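Local coordinates for protein prolyl endopeptidase (Myxococcus xanthus, PDB 2BKL) that probably hydrolyses oligopeptides after proline, and far less readily after alanine, as a serine endopeptidase of the S9A family, at residues Phe242-Arg247 with Lys274-Ala279; Asp282-Leu287 with Phe298-Ala303; Tyr415-Val420 with Pro431-His436. All coordinates share one frame; numbering follows the deposited sequence.

Contact 1 of 3, residues Phe242-Arg247 with Lys274-Ala279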
loop_
_atom_site.group_PDB
_atom_site.type_symbol
_atom_site.label_atom_id
_atom_site.label_comp_id
_atom_site.label_asym_id
_atom_site.label_seq_id
_atom_site.Cartn_x
_atom_site.Cartn_y
_atom_site.Cartn_z
ATOM N N PHE A 242 12.351 6.661 -20.226
ATOM C CA PHE A 242 10.976 6.189 -20.369
ATOM C C PHE A 242 9.997 7.084 -19.597
ATOM O O PHE A 242 10.299 7.556 -18.490
ATOM C CB PHE A 242 10.845 4.767 -19.817
ATOM C CG PHE A 242 11.662 3.775 -20.550
ATOM C CD1 PHE A 242 11.220 3.263 -21.746
ATOM C CD2 PHE A 242 12.876 3.375 -20.052
ATOM C CE1 PHE A 242 12.002 2.352 -22.456
ATOM C CE2 PHE A 242 13.669 2.494 -20.741
ATOM C CZ PHE A 242 13.227 1.988 -21.952
ATOM N N VAL A 243 8.838 7.300 -20.197
ATOM C CA VAL A 243 7.721 7.961 -19.547
ATOM C C VAL A 243 6.498 7.080 -19.706
ATOM O O VAL A 243 6.131 6.660 -20.810
ATOM C CB VAL A 243 7.486 9.355 -20.108
ATOM C CG1 VAL A 243 6.179 9.951 -19.569
ATOM C CG2 VAL A 243 8.662 10.284 -19.756
ATOM N N TYR A 244 5.865 6.814 -18.569
ATOM C CA TYR A 244 4.645 6.031 -18.477
ATOM C C TYR A 244 3.446 6.934 -18.234
ATOM O O TYR A 244 3.525 7.837 -17.410
ATOM C CB TYR A 244 4.760 5.061 -17.308
ATOM C CG TYR A 244 5.850 4.006 -17.395
ATOM C CD1 TYR A 244 5.600 2.786 -17.976
ATOM C CD2 TYR A 244 7.084 4.221 -16.834
ATOM C CE1 TYR A 244 6.560 1.816 -18.028
ATOM C CE2 TYR A 244 8.070 3.245 -16.893
ATOM C CZ TYR A 244 7.796 2.054 -17.483
ATOM O OH TYR A 244 8.759 1.064 -17.540
ATOM N N ILE A 245 2.357 6.719 -18.966
ATOM C CA ILE A 245 1.057 7.282 -18.619
ATOM C C ILE A 245 0.238 6.123 -18.063
ATOM O O ILE A 245 -0.138 5.208 -18.813
ATOM C CB ILE A 245 0.380 7.948 -19.836
ATOM C CG1 ILE A 245 1.264 9.084 -20.394
ATOM C CG2 ILE A 245 -0.996 8.450 -19.417
ATOM C CD1 ILE A 245 0.721 9.711 -21.646
ATOM N N LEU A 246 0.028 6.141 -16.754
ATOM C CA LEU A 246 -0.637 5.065 -16.043
ATOM C C LEU A 246 -2.130 5.399 -15.941
ATOM O O LEU A 246 -2.500 6.427 -15.389
ATOM C CB LEU A 246 -0.051 4.900 -14.644
ATOM C CG LEU A 246 1.467 4.670 -14.596
ATOM C CD1 LEU A 246 1.969 4.579 -13.138
ATOM C CD2 LEU A 246 1.830 3.394 -15.340
ATOM N N ARG A 247 -2.986 4.574 -16.533
ATOM C CA ARG A 247 -4.426 4.715 -16.392
ATOM C C ARG A 247 -4.897 3.734 -15.325
ATOM O O ARG A 247 -5.268 2.588 -15.605
ATOM C CB ARG A 247 -5.124 4.507 -17.724
ATOM C CG ARG A 247 -4.925 5.707 -18.636
ATOM C CD ARG A 247 -5.730 5.629 -19.921
ATOM N NE ARG A 247 -5.176 4.559 -20.709
ATOM C CZ ARG A 247 -4.072 4.687 -21.424
ATOM N NH1 ARG A 247 -3.444 5.861 -21.453
ATOM N NH2 ARG A 247 -3.591 3.636 -22.089
ATOM N N LYS A 274 -1.179 -3.621 -19.518
ATOM C CA LYS A 274 -0.090 -2.901 -18.897
ATOM C C LYS A 274 1.237 -3.391 -19.394
ATOM O O LYS A 274 1.377 -4.554 -19.787
ATOM C CB LYS A 274 -0.112 -3.061 -17.376
ATOM C CG LYS A 274 -1.297 -2.453 -16.737
ATOM C CD LYS A 274 -1.297 -2.698 -15.221
ATOM C CE LYS A 274 -1.692 -4.126 -14.922
ATOM N NZ LYS A 274 -1.804 -4.373 -13.471
ATOM N N TYR A 275 2.222 -2.505 -19.313
ATOM C CA TYR A 275 3.568 -2.744 -19.805
ATOM C C TYR A 275 4.570 -2.050 -18.897
ATOM O O TYR A 275 4.458 -0.847 -18.665
ATOM C CB TYR A 275 3.761 -2.205 -21.220
ATOM C CG TYR A 275 2.764 -2.690 -22.202
ATOM C CD1 TYR A 275 1.495 -2.112 -22.286
ATOM C CD2 TYR A 275 3.082 -3.708 -23.099
ATOM C CE1 TYR A 275 0.557 -2.576 -23.228
ATOM C CE2 TYR A 275 2.158 -4.172 -24.027
ATOM C CZ TYR A 275 0.887 -3.603 -24.082
ATOM O OH TYR A 275 -0.042 -4.053 -25.000
ATOM N N GLU A 276 5.566 -2.789 -18.418
ATOM C CA GLU A 276 6.679 -2.249 -17.638
ATOM C C GLU A 276 7.959 -2.619 -18.359
ATOM O O GLU A 276 8.120 -3.758 -18.790
ATOM C CB GLU A 276 6.671 -2.870 -16.249
ATOM C CG GLU A 276 7.769 -2.376 -15.329
ATOM C CD GLU A 276 7.844 -3.163 -14.039
ATOM O OE1 GLU A 276 6.802 -3.651 -13.553
ATOM O OE2 GLU A 276 8.956 -3.303 -13.497
ATOM N N VAL A 277 8.880 -1.669 -18.498
ATOM C CA VAL A 277 10.065 -1.863 -19.313
ATOM C C VAL A 277 11.352 -1.626 -18.526
ATOM O O VAL A 277 11.452 -0.675 -17.719
ATOM C CB VAL A 277 10.080 -0.910 -20.528
ATOM C CG1 VAL A 277 11.222 -1.272 -21.467
ATOM C CG2 VAL A 277 8.767 -0.924 -21.212
ATOM N N HIS A 278 12.324 -2.508 -18.727
ATOM C CA HIS A 278 13.686 -2.316 -18.230
ATOM C C HIS A 278 14.644 -2.466 -19.389
ATOM O O HIS A 278 14.505 -3.378 -20.175
ATOM C CB HIS A 278 13.965 -3.328 -17.121
ATOM C CG HIS A 278 13.121 -3.097 -15.906
ATOM N ND1 HIS A 278 13.261 -1.977 -15.111
ATOM C CD2 HIS A 278 12.088 -3.803 -15.389
ATOM C CE1 HIS A 278 12.354 -2.010 -14.148
ATOM N NE2 HIS A 278 11.638 -3.114 -14.288
ATOM N N ALA A 279 15.577 -1.531 -19.515
ATOM C CA ALA A 279 16.590 -1.566 -20.567
ATOM C C ALA A 279 17.957 -1.947 -20.017
ATOM O O ALA A 279 18.382 -1.435 -18.995
ATOM C CB ALA A 279 16.684 -0.239 -21.235
HETATM O O HOH W 1 10.282 1.051 -15.314
#
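The phenol oxygen of Y244 meets the backbone of V277 and a water at once. V277 N donates to OH at 2.9 Å with a fairly straight N-H...O angle of 164°. The water sits 2.7 Å from the same OH and also lies close to V277 O, a longer and less certain bond. This is a join between two neighbouring blades of the N-terminal beta-propeller. Strand 241-247 belongs to one four-stranded sheet and strand 275-280 is an outermost strand of the next. The strands run nearly antiparallel, but the segment axes come no closer than 9.2 Å, so side chains bridge the gap and no backbone ladder forms. The ring edge of Y244 also meets Y275 O, 3.5 Å from CE1. A phenylalanine here would probably leave V277 N-H without its acceptor and the water without its phenol partner. On the strand 275-280 side, H278 NE2 donates to E276 OE2 at 2.8 Å. E276 OE2 accepts through its anti lone pair and lies 25° out of the H278 ring plane. Two residues earlier than Y244, F242 crosses V277 at about a right angle. Its CE1 touches V277 CG1 at 3.8 Å, and V277 CB lies over one ring face, toward the rim. F284 of the same blade as V277 meets this ring edge-to-face. A279 CB lies near the plane of the F242 ring, at its edge, 4.1 Å from CE2.

Contact 2 of 3, residues Asp282-Leu287 with Phe298-Ala303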
loop_
_atom_site.group_PDB
_atom_site.type_symbol
_atom_site.label_atom_id
_atom_site.label_comp_id
_atom_site.label_asym_id
_atom_site.label_seq_id
_atom_site.Cartn_x
_atom_site.Cartn_y
_atom_site.Cartn_z
ATOM N N ASP A 282 21.269 -2.135 -24.430
ATOM C CA ASP A 282 20.538 -1.779 -25.670
ATOM C C ASP A 282 19.447 -2.770 -26.060
ATOM O O ASP A 282 19.055 -2.889 -27.216
ATOM C CB ASP A 282 21.491 -1.568 -26.848
ATOM C CG ASP A 282 22.512 -0.504 -26.582
ATOM O OD1 ASP A 282 22.155 0.636 -26.225
ATOM O OD2 ASP A 282 23.733 -0.730 -26.735
ATOM N N ARG A 283 18.935 -3.499 -25.071
ATOM C CA ARG A 283 17.725 -4.302 -25.287
ATOM C C ARG A 283 16.697 -3.893 -24.244
ATOM O O ARG A 283 17.042 -3.535 -23.142
ATOM C CB ARG A 283 18.014 -5.792 -25.122
ATOM C CG ARG A 283 19.225 -6.291 -25.853
ATOM C CD ARG A 283 19.171 -6.129 -27.325
ATOM N NE ARG A 283 18.224 -7.046 -27.946
ATOM C CZ ARG A 283 18.042 -7.149 -29.249
ATOM N NH1 ARG A 283 18.707 -6.367 -30.083
ATOM N NH2 ARG A 283 17.165 -8.018 -29.723
ATOM N N PHE A 284 15.418 -3.915 -24.610
ATOM C CA PHE A 284 14.330 -3.616 -23.698
ATOM C C PHE A 284 13.668 -4.921 -23.295
ATOM O O PHE A 284 13.433 -5.797 -24.134
ATOM C CB PHE A 284 13.249 -2.746 -24.374
ATOM C CG PHE A 284 13.676 -1.366 -24.798
ATOM C CD1 PHE A 284 14.871 -0.786 -24.433
ATOM C CD2 PHE A 284 12.781 -0.609 -25.559
ATOM C CE1 PHE A 284 15.171 0.509 -24.835
ATOM C CE2 PHE A 284 13.103 0.683 -25.984
ATOM C CZ PHE A 284 14.288 1.227 -25.608
ATOM N N TYR A 285 13.397 -5.064 -21.994
ATOM C CA TYR A 285 12.689 -6.209 -21.432
ATOM C C TYR A 285 11.329 -5.719 -20.963
ATOM O O TYR A 285 11.245 -4.888 -20.088
ATOM C CB TYR A 285 13.513 -6.878 -20.306
ATOM C CG TYR A 285 14.834 -7.364 -20.860
ATOM C CD1 TYR A 285 15.940 -6.525 -20.900
ATOM C CD2 TYR A 285 14.946 -8.621 -21.434
ATOM C CE1 TYR A 285 17.128 -6.927 -21.495
ATOM C CE2 TYR A 285 16.152 -9.046 -22.030
ATOM C CZ TYR A 285 17.231 -8.189 -22.046
ATOM O OH TYR A 285 18.390 -8.580 -22.653
ATOM N N VAL A 286 10.281 -6.226 -21.585
ATOM C CA VAL A 286 8.933 -5.708 -21.400
ATOM C C VAL A 286 8.091 -6.763 -20.706
ATOM O O VAL A 286 7.843 -7.828 -21.276
ATOM C CB VAL A 286 8.275 -5.331 -22.747
ATOM C CG1 VAL A 286 6.860 -4.827 -22.543
ATOM C CG2 VAL A 286 9.091 -4.305 -23.482
ATOM N N LEU A 287 7.644 -6.449 -19.502
ATOM C CA LEU A 287 6.740 -7.295 -18.741
ATOM C C LEU A 287 5.331 -6.830 -19.006
ATOM O O LEU A 287 5.019 -5.650 -18.800
ATOM C CB LEU A 287 7.049 -7.182 -17.237
ATOM C CG LEU A 287 6.064 -7.846 -16.280
ATOM C CD1 LEU A 287 6.027 -9.369 -16.424
ATOM C CD2 LEU A 287 6.401 -7.421 -14.841
ATOM N N PHE A 298 8.707 -10.007 -23.031
ATOM C CA PHE A 298 9.227 -9.808 -24.386
ATOM C C PHE A 298 10.599 -9.119 -24.336
ATOM O O PHE A 298 10.901 -8.331 -23.429
ATOM C CB PHE A 298 8.290 -8.901 -25.201
ATOM C CG PHE A 298 6.990 -9.527 -25.583
ATOM C CD1 PHE A 298 6.892 -10.279 -26.743
ATOM C CD2 PHE A 298 5.853 -9.352 -24.808
ATOM C CE1 PHE A 298 5.711 -10.836 -27.118
ATOM C CE2 PHE A 298 4.671 -9.946 -25.169
ATOM C CZ PHE A 298 4.590 -10.684 -26.345
ATOM N N GLU A 299 11.445 -9.443 -25.308
ATOM C CA GLU A 299 12.663 -8.702 -25.598
ATOM C C GLU A 299 12.372 -7.840 -26.809
ATOM O O GLU A 299 11.838 -8.342 -27.804
ATOM C CB GLU A 299 13.840 -9.635 -25.883
ATOM C CG GLU A 299 15.147 -8.914 -26.173
ATOM C CD GLU A 299 16.335 -9.844 -26.326
ATOM O OE1 GLU A 299 16.305 -11.007 -25.861
ATOM O OE2 GLU A 299 17.320 -9.403 -26.924
ATOM N N VAL A 300 12.693 -6.556 -26.707
ATOM C CA VAL A 300 12.446 -5.592 -27.780
ATOM C C VAL A 300 13.746 -4.929 -28.167
ATOM O O VAL A 300 14.520 -4.524 -27.304
ATOM C CB VAL A 300 11.437 -4.530 -27.317
ATOM C CG1 VAL A 300 11.196 -3.471 -28.431
ATOM C CG2 VAL A 300 10.139 -5.189 -26.884
ATOM N N ASP A 301 13.991 -4.838 -29.476
ATOM C CA ASP A 301 15.143 -4.158 -30.036
ATOM C C ASP A 301 14.761 -2.683 -30.252
ATOM O O ASP A 301 13.832 -2.408 -30.971
ATOM C CB ASP A 301 15.446 -4.830 -31.366
ATOM C CG ASP A 301 16.684 -4.300 -32.019
ATOM O OD1 ASP A 301 17.189 -3.223 -31.628
ATOM O OD2 ASP A 301 17.228 -4.951 -32.932
ATOM N N PRO A 302 15.411 -1.746 -29.578
ATOM C CA PRO A 302 15.062 -0.323 -29.734
ATOM C C PRO A 302 15.140 0.136 -31.206
ATOM O O PRO A 302 14.458 1.081 -31.553
ATOM C CB PRO A 302 16.121 0.392 -28.904
ATOM C CG PRO A 302 16.678 -0.666 -27.968
ATOM C CD PRO A 302 16.518 -1.957 -28.624
ATOM N N ALA A 303 15.980 -0.507 -32.002
ATOM C CA ALA A 303 16.134 -0.175 -33.417
ATOM C C ALA A 303 14.992 -0.682 -34.274
ATOM O O ALA A 303 14.819 -0.188 -35.394
ATOM C CB ALA A 303 17.429 -0.746 -33.938
#
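The R283 chain bends at chi2 (-61°) and again at chi3 (-72°), which turns CD and then NE toward the E299 side chain. E299 does the reverse: its CG is anti to the backbone N and the chain stays extended beyond it. The two meet as a salt bridge, with R283 NE 2.7 Å from E299 OE2. That oxygen uses its anti lone pair, and the carboxylate stands at a right angle to the guanidinium plane. R283 NH2 adds a weak bond to the same OE2. A second, long salt bridge runs from R283 NH1 to D301 OD2 at 3.5 Å, while D301 CA lies over one face of the guanidinium. D301 is held from its own side too. Its OD1 accepts from A303 N at 3.0 Å, from above the carboxylate plane, in an Asx turn.

These groups sit at the open end of a beta hairpin in a propeller blade, strands 283-288 and 296-300. F284 pairs with V300, and V286 with F298, as antiparallel hydrogen-bonded pairs; Y285 and E299 form the non-hydrogen-bonded pair between them. F284, V286, F298 and V300 line one apolar face of the hairpin. V286 CG2 meets V300 CG2 at 3.7 Å. Past the strand end, P302 CG sits over the F284 ring in a CH-pi contact, 3.9 Å from the centroid. Y240 and W256 also meet that ring edge-to-face.

The charged network lies away from the turn that joins the strands. E299 is buried, and its OE2 is met by R283 NE and, weakly, by NH2, which would probably help offset its charge. D301, partly exposed and held by the longer bridge, is a weaker second partner for the arginine.

Contact 3 of 3, residues Tyr415-Val420 with Pro431-His436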
loop_
_atom_site.group_PDB
_atom_site.type_symbol
_atom_site.label_atom_id
_atom_site.label_comp_id
_atom_site.label_asym_id
_atom_site.label_seq_id
_atom_site.Cartn_x
_atom_site.Cartn_y
_atom_site.Cartn_z
ATOM N N TYR A 415 2.665 -21.622 16.932
ATOM C CA TYR A 415 1.638 -21.186 15.982
ATOM C C TYR A 415 1.703 -21.974 14.694
ATOM O O TYR A 415 2.733 -22.582 14.350
ATOM C CB TYR A 415 1.804 -19.689 15.632
ATOM C CG TYR A 415 2.032 -18.826 16.826
ATOM C CD1 TYR A 415 1.016 -18.535 17.691
ATOM C CD2 TYR A 415 3.283 -18.344 17.120
ATOM C CE1 TYR A 415 1.228 -17.765 18.825
ATOM C CE2 TYR A 415 3.512 -17.574 18.253
ATOM C CZ TYR A 415 2.494 -17.307 19.103
ATOM O OH TYR A 415 2.712 -16.565 20.252
ATOM N N GLN A 416 0.580 -21.990 13.993
ATOM C CA GLN A 416 0.571 -22.559 12.655
ATOM C C GLN A 416 -0.229 -21.700 11.730
ATOM O O GLN A 416 -1.071 -20.886 12.147
ATOM C CB GLN A 416 0.048 -23.974 12.631
ATOM C CG GLN A 416 -1.388 -24.104 13.010
ATOM C CD GLN A 416 -1.879 -25.545 13.040
ATOM O OE1 GLN A 416 -2.461 -25.974 14.021
ATOM N NE2 GLN A 416 -1.649 -26.283 11.958
ATOM N N VAL A 417 0.047 -21.897 10.456
ATOM C CA VAL A 417 -0.581 -21.168 9.367
ATOM C C VAL A 417 -1.179 -22.198 8.435
ATOM O O VAL A 417 -0.492 -23.149 8.025
ATOM C CB VAL A 417 0.440 -20.353 8.547
ATOM C CG1 VAL A 417 -0.244 -19.588 7.413
ATOM C CG2 VAL A 417 1.256 -19.414 9.457
ATOM N N GLU A 418 -2.475 -22.068 8.193
ATOM C CA GLU A 418 -3.187 -22.861 7.205
ATOM C C GLU A 418 -3.470 -22.009 5.971
ATOM O O GLU A 418 -3.606 -20.775 6.059
ATOM C CB GLU A 418 -4.537 -23.299 7.770
ATOM C CG GLU A 418 -4.513 -23.826 9.197
ATOM C CD GLU A 418 -5.886 -24.283 9.563
ATOM O OE1 GLU A 418 -6.368 -25.199 8.870
ATOM O OE2 GLU A 418 -6.502 -23.694 10.477
ATOM N N GLN A 419 -3.565 -22.659 4.824
ATOM C CA GLN A 419 -4.140 -22.086 3.631
ATOM C C GLN A 419 -5.309 -22.926 3.190
ATOM O O GLN A 419 -5.175 -24.172 3.001
ATOM C CB GLN A 419 -3.143 -21.954 2.496
ATOM C CG GLN A 419 -3.771 -21.232 1.259
ATOM C CD GLN A 419 -2.800 -20.946 0.141
ATOM O OE1 GLN A 419 -2.031 -21.843 -0.278
ATOM N NE2 GLN A 419 -2.812 -19.716 -0.331
ATOM N N VAL A 420 -6.449 -22.261 3.080
ATOM C CA VAL A 420 -7.689 -22.886 2.693
ATOM C C VAL A 420 -8.253 -22.210 1.460
ATOM O O VAL A 420 -7.831 -21.103 1.085
ATOM C CB VAL A 420 -8.713 -22.836 3.850
ATOM C CG1 VAL A 420 -8.153 -23.546 5.079
ATOM C CG2 VAL A 420 -9.143 -21.399 4.187
ATOM N N PRO A 431 -8.671 -18.127 -2.071
ATOM C CA PRO A 431 -7.744 -18.513 -1.003
ATOM C C PRO A 431 -7.878 -17.673 0.250
ATOM O O PRO A 431 -8.278 -16.505 0.195
ATOM C CB PRO A 431 -6.367 -18.293 -1.589
ATOM C CG PRO A 431 -6.586 -17.902 -3.034
ATOM C CD PRO A 431 -7.989 -17.370 -3.138
ATOM N N MET A 432 -7.533 -18.269 1.378
ATOM C CA MET A 432 -7.471 -17.563 2.653
ATOM C C MET A 432 -6.396 -18.187 3.522
ATOM O O MET A 432 -6.287 -19.430 3.598
ATOM C CB MET A 432 -8.834 -17.587 3.362
ATOM C CG MET A 432 -8.810 -16.915 4.706
ATOM S SD MET A 432 -10.485 -16.485 5.318
ATOM C CE MET A 432 -11.314 -18.022 5.267
ATOM N N PHE A 433 -5.583 -17.362 4.178
ATOM C CA PHE A 433 -4.677 -17.802 5.233
ATOM C C PHE A 433 -5.352 -17.736 6.581
ATOM O O PHE A 433 -6.070 -16.784 6.872
ATOM C CB PHE A 433 -3.416 -16.935 5.272
ATOM C CG PHE A 433 -2.602 -16.930 4.013
ATOM C CD1 PHE A 433 -1.854 -18.042 3.652
ATOM C CD2 PHE A 433 -2.539 -15.789 3.204
ATOM C CE1 PHE A 433 -1.079 -18.039 2.489
ATOM C CE2 PHE A 433 -1.741 -15.780 2.076
ATOM C CZ PHE A 433 -1.033 -16.882 1.710
ATOM N N VAL A 434 -5.133 -18.752 7.411
ATOM C CA VAL A 434 -5.693 -18.797 8.752
ATOM C C VAL A 434 -4.577 -19.095 9.723
ATOM O O VAL A 434 -3.879 -20.106 9.586
ATOM C CB VAL A 434 -6.849 -19.811 8.884
ATOM C CG1 VAL A 434 -7.501 -19.662 10.259
ATOM C CG2 VAL A 434 -7.893 -19.614 7.793
ATOM N N VAL A 435 -4.394 -18.222 10.703
ATOM C CA VAL A 435 -3.252 -18.293 11.620
ATOM C C VAL A 435 -3.770 -18.400 13.042
ATOM O O VAL A 435 -4.682 -17.686 13.460
ATOM C CB VAL A 435 -2.359 -17.012 11.499
ATOM C CG1 VAL A 435 -1.091 -17.174 12.311
ATOM C CG2 VAL A 435 -2.043 -16.690 10.017
ATOM N N HIS A 436 -3.202 -19.316 13.810
ATOM C CA HIS A 436 -3.633 -19.520 15.186
ATOM C C HIS A 436 -2.616 -20.355 15.944
ATOM O O HIS A 436 -1.745 -20.983 15.359
ATOM C CB HIS A 436 -4.999 -20.209 15.232
ATOM C CG HIS A 436 -5.061 -21.438 14.394
ATOM N ND1 HIS A 436 -4.609 -22.673 14.830
ATOM C CD2 HIS A 436 -5.524 -21.633 13.140
ATOM C CE1 HIS A 436 -4.776 -23.561 13.864
ATOM N NE2 HIS A 436 -5.328 -22.954 12.830
#
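This beta hairpin, strands 415-423 and 429-437, is the edge of the eight-stranded sheet that carries the alpha/beta-hydrolase part of the enzyme. Strand 415-423 is outermost; strand 429-437 is flanked on its other side by strand 477-481. Q416 with H436, E418 with V434, and V420 with M432 form hydrogen-bonded pairs; V417 with V435 and Q419 with F433 form the non-hydrogen-bonded ones.

On the face of E418, V434 and H436, a histidine and a carboxylate meet. H436 CG lies between the backbone N and the carbonyl carbon, the crowded position (chi1 51°). H436 NE2 donates to E418 OE2 at 2.7 Å, with the oxygen near the ring plane. OE2 is met on its anti side, 32° out of the carboxylate plane. The carboxylate and ring planes are almost perpendicular. Y521 OH is also hydrogen-bonded to E418 OE2, so this oxygen has two partners. Q416 packs beside the same ring, its OE1 3.3 Å from H436 CE1. Further along, V420 CG2 touches M432 CB at 3.9 Å, and M432 also packs on helix 503-518.

The opposite face looks toward the propeller. The Q419 amide lies side by side with the F433 ring, planes 10° apart, with NE2 3.7 Å from CE1. Q419 NE2 also bonds D339 O, and F433 meets F384, both in the propeller.

One face thus joins a histidine-carboxylate bond, its carboxylate likely to be negative, to the apolar packing of V420, M432 and V434. The other bonds an amide to a propeller carbonyl, so this hairpin takes part in the interface between the two domains.

Contacts 1 and 2 meet in the propeller. Strands 275-280 and 283-288 are neighbours in one sheet and probably hydrogen-bond through H278 O with Y285 N and E276 O with L287 N. Contact 1 joins two blades, contact 2 two strands within one. Both are mostly buried, though contact 2 carries its charges at the open end of its hairpin. Contact 3 stands apart, with centres 36 Å from contact 1 and 41 Å from contact 2, in the hydrolase sheet, and is only partly buried. Contact 1 has one direct hydrogen bond, from a backbone N-H to a phenol, plus apolar packing; contacts 2 and 3 are held by backbone ladders, of four and six bonds.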